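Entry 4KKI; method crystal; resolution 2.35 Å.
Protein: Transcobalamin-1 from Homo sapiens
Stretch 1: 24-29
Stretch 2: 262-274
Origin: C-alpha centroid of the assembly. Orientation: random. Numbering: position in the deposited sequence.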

# COMPACT_ATOMS: atom_id res chain seq x y z
N GLU A 24 10.26 -18.61 -5.23
CA GLU A 24 10.77 -19.04 -3.94
C GLU A 24 9.96 -18.45 -2.79
O GLU A 24 9.53 -17.29 -2.85
CB GLU A 24 12.24 -18.65 -3.79
CG GLU A 24 12.87 -19.09 -2.47
CD GLU A 24 14.29 -18.58 -2.30
OE1 GLU A 24 14.81 -17.94 -3.24
OE2 GLU A 24 14.88 -18.83 -1.23
N ILE A 25 9.74 -19.24 -1.75
CA ILE A 25 9.10 -18.74 -0.54
C ILE A 25 10.01 -18.93 0.67
O ILE A 25 10.39 -20.06 1.00
CB ILE A 25 7.74 -19.43 -0.27
CG1 ILE A 25 6.83 -19.31 -1.49
CG2 ILE A 25 7.08 -18.83 0.97
CD1 ILE A 25 5.47 -19.95 -1.30
N CYS A 26 10.39 -17.83 1.30
CA CYS A 26 11.13 -17.90 2.55
C CYS A 26 10.36 -17.16 3.64
O CYS A 26 9.43 -16.40 3.35
CB CYS A 26 12.55 -17.32 2.40
SG CYS A 26 12.64 -15.53 2.25
N GLU A 27 10.73 -17.40 4.89
CA GLU A 27 10.02 -16.80 6.01
C GLU A 27 10.88 -16.81 7.27
O GLU A 27 11.88 -17.52 7.34
CB GLU A 27 8.70 -17.54 6.27
CG GLU A 27 8.86 -19.01 6.62
CD GLU A 27 7.56 -19.77 6.53
OE1 GLU A 27 6.84 -19.85 7.55
OE2 GLU A 27 7.25 -20.30 5.44
N VAL A 28 10.47 -16.01 8.25
CA VAL A 28 11.16 -15.94 9.52
C VAL A 28 11.04 -17.27 10.27
O VAL A 28 9.93 -17.78 10.46
CB VAL A 28 10.60 -14.81 10.40
CG1 VAL A 28 11.23 -14.82 11.77
CG2 VAL A 28 10.81 -13.46 9.72
N SER A 29 12.17 -17.82 10.68
CA SER A 29 12.17 -19.04 11.48
C SER A 29 11.50 -18.79 12.83
O SER A 29 11.43 -17.65 13.29
CB SER A 29 13.60 -19.55 11.69
OG SER A 29 14.42 -18.55 12.26
N ASP A 262 17.69 -15.30 -9.82
CA ASP A 262 17.13 -13.99 -10.13
C ASP A 262 16.79 -13.26 -8.83
O ASP A 262 16.68 -12.03 -8.80
CB ASP A 262 15.89 -14.11 -11.00
CG ASP A 262 16.20 -14.62 -12.40
OD1 ASP A 262 17.33 -14.40 -12.88
OD2 ASP A 262 15.31 -15.24 -13.02
N TRP A 263 16.64 -14.03 -7.75
CA TRP A 263 16.26 -13.46 -6.47
C TRP A 263 16.69 -14.34 -5.30
O TRP A 263 16.40 -15.54 -5.27
CB TRP A 263 14.74 -13.25 -6.41
CG TRP A 263 14.27 -12.66 -5.12
CD1 TRP A 263 14.87 -11.64 -4.41
CD2 TRP A 263 13.12 -13.05 -4.36
NE1 TRP A 263 14.14 -11.37 -3.28
CE2 TRP A 263 13.07 -12.22 -3.22
CE3 TRP A 263 12.12 -14.01 -4.54
CZ2 TRP A 263 12.06 -12.33 -2.27
CZ3 TRP A 263 11.12 -14.11 -3.59
CH2 TRP A 263 11.10 -13.28 -2.47
N ASN A 264 17.38 -13.74 -4.34
CA ASN A 264 17.71 -14.41 -3.10
C ASN A 264 16.73 -13.95 -2.03
O ASN A 264 16.88 -12.87 -1.45
CB ASN A 264 19.14 -14.09 -2.68
CG ASN A 264 19.63 -14.93 -1.52
OD1 ASN A 264 18.84 -15.47 -0.74
ND2 ASN A 264 20.94 -15.04 -1.38
N CYS A 265 15.71 -14.77 -1.77
CA CYS A 265 14.65 -14.41 -0.82
C CYS A 265 15.20 -14.20 0.58
O CYS A 265 14.73 -13.33 1.32
CB CYS A 265 13.55 -15.47 -0.81
SG CYS A 265 12.17 -15.12 0.32
N GLN A 266 16.19 -15.01 0.95
CA GLN A 266 16.76 -14.94 2.29
C GLN A 266 17.46 -13.61 2.54
O GLN A 266 17.34 -13.03 3.62
CB GLN A 266 17.71 -16.11 2.53
CG GLN A 266 18.09 -16.29 3.99
CD GLN A 266 16.89 -16.63 4.86
OE1 GLN A 266 16.68 -16.03 5.91
NE2 GLN A 266 16.10 -17.60 4.42
N GLN A 267 18.20 -13.12 1.54
CA GLN A 267 18.88 -11.84 1.66
C GLN A 267 17.86 -10.72 1.83
O GLN A 267 18.01 -9.86 2.70
CB GLN A 267 19.75 -11.56 0.43
CG GLN A 267 20.54 -10.26 0.53
CD GLN A 267 20.89 -9.68 -0.83
OE1 GLN A 267 20.34 -10.10 -1.85
NE2 GLN A 267 21.80 -8.72 -0.84
N THR A 268 16.82 -10.74 1.00
CA THR A 268 15.73 -9.77 1.10
C THR A 268 15.10 -9.81 2.49
O THR A 268 14.90 -8.77 3.11
CB THR A 268 14.64 -10.05 0.04
OG1 THR A 268 15.18 -9.83 -1.27
CG2 THR A 268 13.45 -9.14 0.25
N LEU A 269 14.80 -11.01 2.96
CA LEU A 269 14.23 -11.21 4.29
C LEU A 269 15.14 -10.65 5.39
O LEU A 269 14.68 -9.93 6.28
CB LEU A 269 13.97 -12.70 4.54
CG LEU A 269 13.50 -13.12 5.93
CD1 LEU A 269 12.17 -12.48 6.27
CD2 LEU A 269 13.41 -14.63 6.02
N ASN A 270 16.43 -10.97 5.31
CA ASN A 270 17.41 -10.51 6.30
C ASN A 270 17.52 -8.99 6.37
O ASN A 270 17.56 -8.41 7.46
CB ASN A 270 18.78 -11.13 6.03
CG ASN A 270 18.82 -12.62 6.30
OD1 ASN A 270 17.98 -13.15 7.03
ND2 ASN A 270 19.79 -13.30 5.70
N THR A 271 17.57 -8.36 5.21
CA THR A 271 17.64 -6.90 5.13
C THR A 271 16.40 -6.26 5.75
O THR A 271 16.50 -5.28 6.48
CB THR A 271 17.80 -6.43 3.67
OG1 THR A 271 19.04 -6.93 3.15
CG2 THR A 271 17.80 -4.91 3.60
N VAL A 272 15.23 -6.83 5.46
CA VAL A 272 13.98 -6.34 6.04
C VAL A 272 14.00 -6.46 7.57
O VAL A 272 13.63 -5.52 8.27
CB VAL A 272 12.76 -7.06 5.46
CG1 VAL A 272 11.49 -6.68 6.21
CG2 VAL A 272 12.61 -6.74 3.98
N LEU A 273 14.45 -7.61 8.07
CA LEU A 273 14.53 -7.83 9.51
C LEU A 273 15.45 -6.81 10.17
O LEU A 273 15.20 -6.35 11.29
CB LEU A 273 15.01 -9.26 9.82
CG LEU A 273 14.05 -10.40 9.47
CD1 LEU A 273 14.70 -11.75 9.71
CD2 LEU A 273 12.75 -10.27 10.25
N THR A 274 16.53 -6.46 9.48
CA THR A 274 17.45 -5.44 9.96
C THR A 274 16.74 -4.09 10.06
O THR A 274 16.92 -3.36 11.03
CB THR A 274 18.67 -5.30 9.04
OG1 THR A 274 19.36 -6.55 8.99
CG2 THR A 274 19.61 -4.23 9.56

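A disulfide fixes this contact: Cys26 SG lies 2.0 Å from Cys265 SG, with chi3 at -77°, close to the right-angled twist that such a bond prefers. Both CA-to-CB bonds point toward the opposing stretch, Cys26 in the p rotamer and Cys265 in t, and the CA atoms sit 6.0 Å apart. No hydrogen bond crosses between the stretches, so apart from this covalent link the fit rests on packing, with 422 Å² buried over both sides.

The sulfur of Cys26 settles against the first turn of the helix, with SG 3.9 Å from Leu269 CB. One turn separates Cys265, Leu269 and Leu273 in succession, which places all three on the side of the helix facing the extended segment. The CG2 methyl of Val28 sits over the seam between the two leucines, 3.8 Å from Leu269 CD1 and 3.8 Å from Leu273 CD2, a single rounded bump in a shallow apolar notch. Leu269 also reaches the backbone, its CD2 lying 3.5 Å from Glu27 O, while the Glu27 CA-to-CB bond points away and the residue stays exposed.

At the other end, the extended Glu24 side chain (chi1 and chi2 both t) lies over Cys265, CD to CB 3.5 Å. Asn264 caps the helix: its OD1 accepts weak bonds from Gln266 N (3.2 Å) and Gln267 N (3.3 Å).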